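Local coordinates for putative amino acid binding protein (Streptococcus mutans, PDB 4C0R) that binds glutathione, captured here as its oxidized disulfide, and probably delivers it to the cystine ABC importer TcyBC for uptake, at residues T12-P15 with F16-K20. Sequence-based numbering, arbitrary orientation.
Sequences TTNP and FSYEK. With GDS (oxidized glutathione disulfide), chain C.
T13 and S17 pair as the hydrogen-bonded pair of a tight antiparallel hairpin. T13 N donates to S17 O at 2.8 Å, almost in line with the S17 carbonyl. T13 O receives two N-H groups from the returning chain. F16 N bonds to T13 O at 2.8 Å through a bent bond, with the donor in the carbonyl plane. S17 N bonds to T13 O at 3.1 Å, straighter, from above that plane. F16 and S17 thus both face T13, as in a classic beta bulge. The peptide bond before P15 is cis, and the chain reverses there.

Beside the turn, the side chain of N14 crosses the Y18 ring at an angle, with N14 OD1 over one face near the rim. N14 OD1 sits 3.7 Å from Y18 CE1, and the amide plane is tilted 39° from the ring. P15 O meets the ring edge, 3.7 Å from Y18 CE1. Y18 CG stands between its own backbone N and carbonyl carbon (chi1 65°), which turns the ring back toward N14 and P15.

The hairpin presents two hydroxyls to the oxidized glutathione disulfide. T12 OG1 donates to O2 of the ligand at 2.8 Å. T13 OG1 donates to ligand O5 at 2.9 Å and is also hydrogen-bonded to N68.

Further out, the turn is tied to helix 164-173: N14 ND2 bonds to E173 and N14 O to S166. S17 OG bonds to T9, and P15 and F16 pack on L228 of helix 219-228.

The two threonine hydroxyls grip carbonyl oxygens on both halves of the disulfide. The three backbone bonds at T13, with the bond to N68, probably help fix its hydroxyl. The hairpin thus offers this pocket of a family 3 solute-binding protein at least one well-placed donor, with that of T12 beside it.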
ATOM      1  N   THR A  12       6.441  -3.630   6.407  1.00  8.92           N
ATOM      2  CA  THR A  12       5.493  -4.351   7.250  1.00  9.91           C
ATOM      3  C   THR A  12       4.132  -4.548   6.631  1.00 10.64           C
ATOM      4  O   THR A  12       3.102  -4.636   7.334  1.00 11.65           O
ATOM      5  CB  THR A  12       5.312  -3.664   8.602  1.00 11.85           C
ATOM      6  OG1 THR A  12       4.779  -2.358   8.380  1.00 15.21           O
ATOM      7  CG2 THR A  12       6.701  -3.579   9.317  1.00 15.30           C
ATOM      8  N   THR A  13       4.096  -4.625   5.307  1.00  8.98           N
ATOM      9  CA  THR A  13       2.864  -4.726   4.553  1.00  7.80           C
ATOM     10  C   THR A  13       2.930  -5.867   3.529  1.00  7.17           C
ATOM     11  O   THR A  13       3.042  -5.620   2.318  1.00  8.41           O
ATOM     12  CB  THR A  13       2.529  -3.373   3.884  1.00  8.21           C
ATOM     13  OG1 THR A  13       2.682  -2.299   4.848  1.00  9.08           O
ATOM     14  CG2 THR A  13       1.126  -3.332   3.328  1.00  9.30           C
ATOM     15  N   ASN A  14       2.877  -7.067   4.033  1.00  8.54           N
ATOM     16  CA  ASN A  14       2.922  -8.242   3.172  1.00  7.73           C
ATOM     17  C   ASN A  14       1.685  -8.230   2.289  1.00  7.39           C
ATOM     18  O   ASN A  14       0.608  -8.001   2.794  1.00  8.78           O
ATOM     19  CB  ASN A  14       2.951  -9.452   4.109  1.00 10.33           C
ATOM     20  CG  ASN A  14       2.926 -10.786   3.454  1.00 12.40           C
ATOM     21  OD1 ASN A  14       3.078 -10.986   2.262  1.00 10.64           O
ATOM     22  ND2 ASN A  14       2.676 -11.787   4.306  1.00 17.68           N
ATOM     23  N   PRO A  15       1.817  -8.465   0.968  1.00  7.16           N
ATOM     24  CA  PRO A  15       2.983  -8.894   0.196  1.00  7.72           C
ATOM     25  C   PRO A  15       3.648  -7.815  -0.638  1.00  7.17           C
ATOM     26  O   PRO A  15       4.429  -8.112  -1.508  1.00  8.90           O
ATOM     27  CB  PRO A  15       2.392  -9.916  -0.731  1.00 10.24           C
ATOM     28  CG  PRO A  15       1.054  -9.321  -1.065  1.00  8.44           C
ATOM     29  CD  PRO A  15       0.565  -8.668   0.193  1.00  9.32           C
ATOM     30  N   PHE A  16       3.379  -6.544  -0.338  1.00  6.39           N
ATOM     31  CA  PHE A  16       3.986  -5.451  -1.082  1.00  6.44           C
ATOM     32  C   PHE A  16       5.399  -5.162  -0.641  1.00  6.56           C
ATOM     33  O   PHE A  16       6.281  -4.907  -1.442  1.00  7.37           O
ATOM     34  CB  PHE A  16       3.111  -4.156  -1.046  1.00  6.00           C
ATOM     35  CG  PHE A  16       1.981  -4.211  -2.049  1.00  6.49           C
ATOM     36  CD1 PHE A  16       0.790  -4.898  -1.742  1.00  7.44           C
ATOM     37  CD2 PHE A  16       2.111  -3.662  -3.304  1.00  6.37           C
ATOM     38  CE1 PHE A  16      -0.167  -5.001  -2.667  1.00  8.53           C
ATOM     39  CE2 PHE A  16       1.133  -3.785  -4.223  1.00  8.47           C
ATOM     40  CZ  PHE A  16       0.012  -4.448  -3.921  1.00  7.91           C
ATOM     41  N   SER A  17       5.587  -5.219   0.663  1.00  6.78           N
ATOM     42  CA  SER A  17       6.861  -4.844   1.255  1.00  6.54           C
ATOM     43  C   SER A  17       6.982  -5.524   2.617  1.00  6.84           C
ATOM     44  O   SER A  17       6.200  -5.249   3.525  1.00  8.64           O
ATOM     45  CB  SER A  17       7.048  -3.345   1.360  1.00  7.48           C
ATOM     46  OG  SER A  17       8.322  -3.066   1.987  1.00  9.00           O
ATOM     47  N   TYR A  18       7.923  -6.443   2.732  1.00  7.33           N
ATOM     48  CA  TYR A  18       8.057  -7.273   3.964  1.00  9.17           C
ATOM     49  C   TYR A  18       9.435  -7.937   3.977  1.00  9.05           C
ATOM     50  O   TYR A  18      10.133  -7.961   3.001  1.00  9.67           O
ATOM     51  CB  TYR A  18       6.958  -8.347   4.077  1.00  9.52           C
ATOM     52  CG  TYR A  18       6.952  -9.438   3.030  1.00  8.87           C
ATOM     53  CD1 TYR A  18       6.362  -9.232   1.770  1.00  6.32           C
ATOM     54  CD2 TYR A  18       7.509 -10.668   3.282  1.00 15.50           C
ATOM     55  CE1 TYR A  18       6.383 -10.191   0.817  1.00  9.70           C
ATOM     56  CE2 TYR A  18       7.498 -11.667   2.300  1.00 16.07           C
ATOM     57  CZ  TYR A  18       6.928 -11.409   1.083  1.00 16.73           C
ATOM     58  OH  TYR A  18       6.886 -12.377   0.093  1.00 15.08           O
ATOM     59  N   GLU A  19       9.821  -8.491   5.127  1.00 11.76           N
ATOM     60  CA  GLU A  19      11.049  -9.248   5.178  1.00 10.27           C
ATOM     61  C   GLU A  19      10.817 -10.742   5.194  1.00 12.48           C
ATOM     62  O   GLU A  19       9.890 -11.242   5.814  1.00 13.96           O
ATOM     63  CB  GLU A  19      11.877  -8.849   6.400  1.00 13.10           C
ATOM     64  CG  GLU A  19      12.471  -7.487   6.288  1.00 11.95           C
ATOM     65  CD  GLU A  19      13.367  -7.137   7.484  1.00 16.10           C
ATOM     66  OE1 GLU A  19      13.368  -7.923   8.446  1.00 15.48           O
ATOM     67  OE2 GLU A  19      13.986  -6.073   7.433  1.00 14.51           O
ATOM     68  N   LYS A  20      11.731 -11.424   4.521  1.00 16.48           N
ATOM     69  CA  LYS A  20      11.834 -12.886   4.560  1.00 15.44           C
ATOM     70  C   LYS A  20      13.271 -13.183   4.983  1.00 18.42           C
ATOM     71  O   LYS A  20      14.214 -12.700   4.353  1.00 18.57           O
ATOM     72  CB  LYS A  20      11.530 -13.506   3.190  1.00 19.91           C
ATOM     73  CG  LYS A  20      11.803 -15.008   3.120  1.00 19.91           C
TER
HETATM   74  CD1 GDS C 500       3.300   2.945  11.631  1.00 22.26           C
HETATM   75  N2  GDS C 500       2.537   1.690  11.613  1.00 25.51           N
HETATM   76  CA2 GDS C 500       3.114   0.644  10.850  1.00 24.92           C
HETATM   77  C2  GDS C 500       4.146  -0.227  11.475  1.00 20.30           C
HETATM   78  O2  GDS C 500       4.970  -0.847  10.769  1.00 21.41           O
HETATM   79  CB2 GDS C 500       2.786   0.359   9.434  1.00 19.86           C
HETATM   80  SG2 GDS C 500       1.435   1.335   8.811  1.00 15.74           S
HETATM   81  N3  GDS C 500       4.154  -0.322  12.920  1.00 19.10           N
HETATM   82  CA3 GDS C 500       5.204  -1.090  13.587  1.00 19.40           C
HETATM   83  C3  GDS C 500       6.126  -0.015  14.157  1.00 20.60           C
HETATM   84  OE3 GDS C 500       6.689  -0.168  15.286  1.00 26.99           O
HETATM   85  OE4 GDS C 500       6.353   1.067  13.541  1.00 20.30           O
HETATM   86  N4  GDS C 500      -0.836   0.514   6.645  1.00  8.07           N
HETATM   87  CA4 GDS C 500      -1.689  -0.168   7.589  1.00 11.90           C
HETATM   88  C4  GDS C 500      -2.789   0.730   8.035  1.00  9.93           C
HETATM   89  OE5 GDS C 500      -3.150   1.730   7.341  1.00  9.83           O
HETATM   90  OE6 GDS C 500      -3.384   0.413   9.102  1.00 10.82           O
HETATM   91  C5  GDS C 500       0.330  -0.162   6.168  1.00  9.18           C
HETATM   92  O5  GDS C 500       0.564  -1.313   6.531  1.00  9.95           O
HETATM   93  CA5 GDS C 500       1.192   0.666   5.325  1.00  9.91           C
HETATM   94  N5  GDS C 500       0.603   1.582   4.438  1.00  8.97           N
HETATM   95  CB5 GDS C 500       2.475   1.062   5.978  1.00 11.40           C
HETATM   96  SG5 GDS C 500       2.137   2.357   7.203  1.00 11.80           S
HETATM   97  CA6 GDS C 500      -2.807   3.143   1.566  1.00  7.83           C
HETATM   98  C6  GDS C 500      -2.153   4.511   1.452  1.00  8.79           C
HETATM   99  OE7 GDS C 500      -2.226   5.298   2.435  1.00  8.21           O
HETATM  100  OE8 GDS C 500      -1.539   4.848   0.411  1.00  8.94           O
HETATM  101  N6  GDS C 500      -2.781   2.530   0.225  1.00  7.79           N
HETATM  102  CB6 GDS C 500      -2.123   2.301   2.581  1.00  8.40           C
HETATM  103  CG6 GDS C 500      -0.592   2.428   2.409  1.00  9.54           C
HETATM  104  CD6 GDS C 500       0.032   1.296   3.197  1.00  7.63           C
HETATM  105  O6  GDS C 500       0.108   0.117   2.822  1.00  7.04           O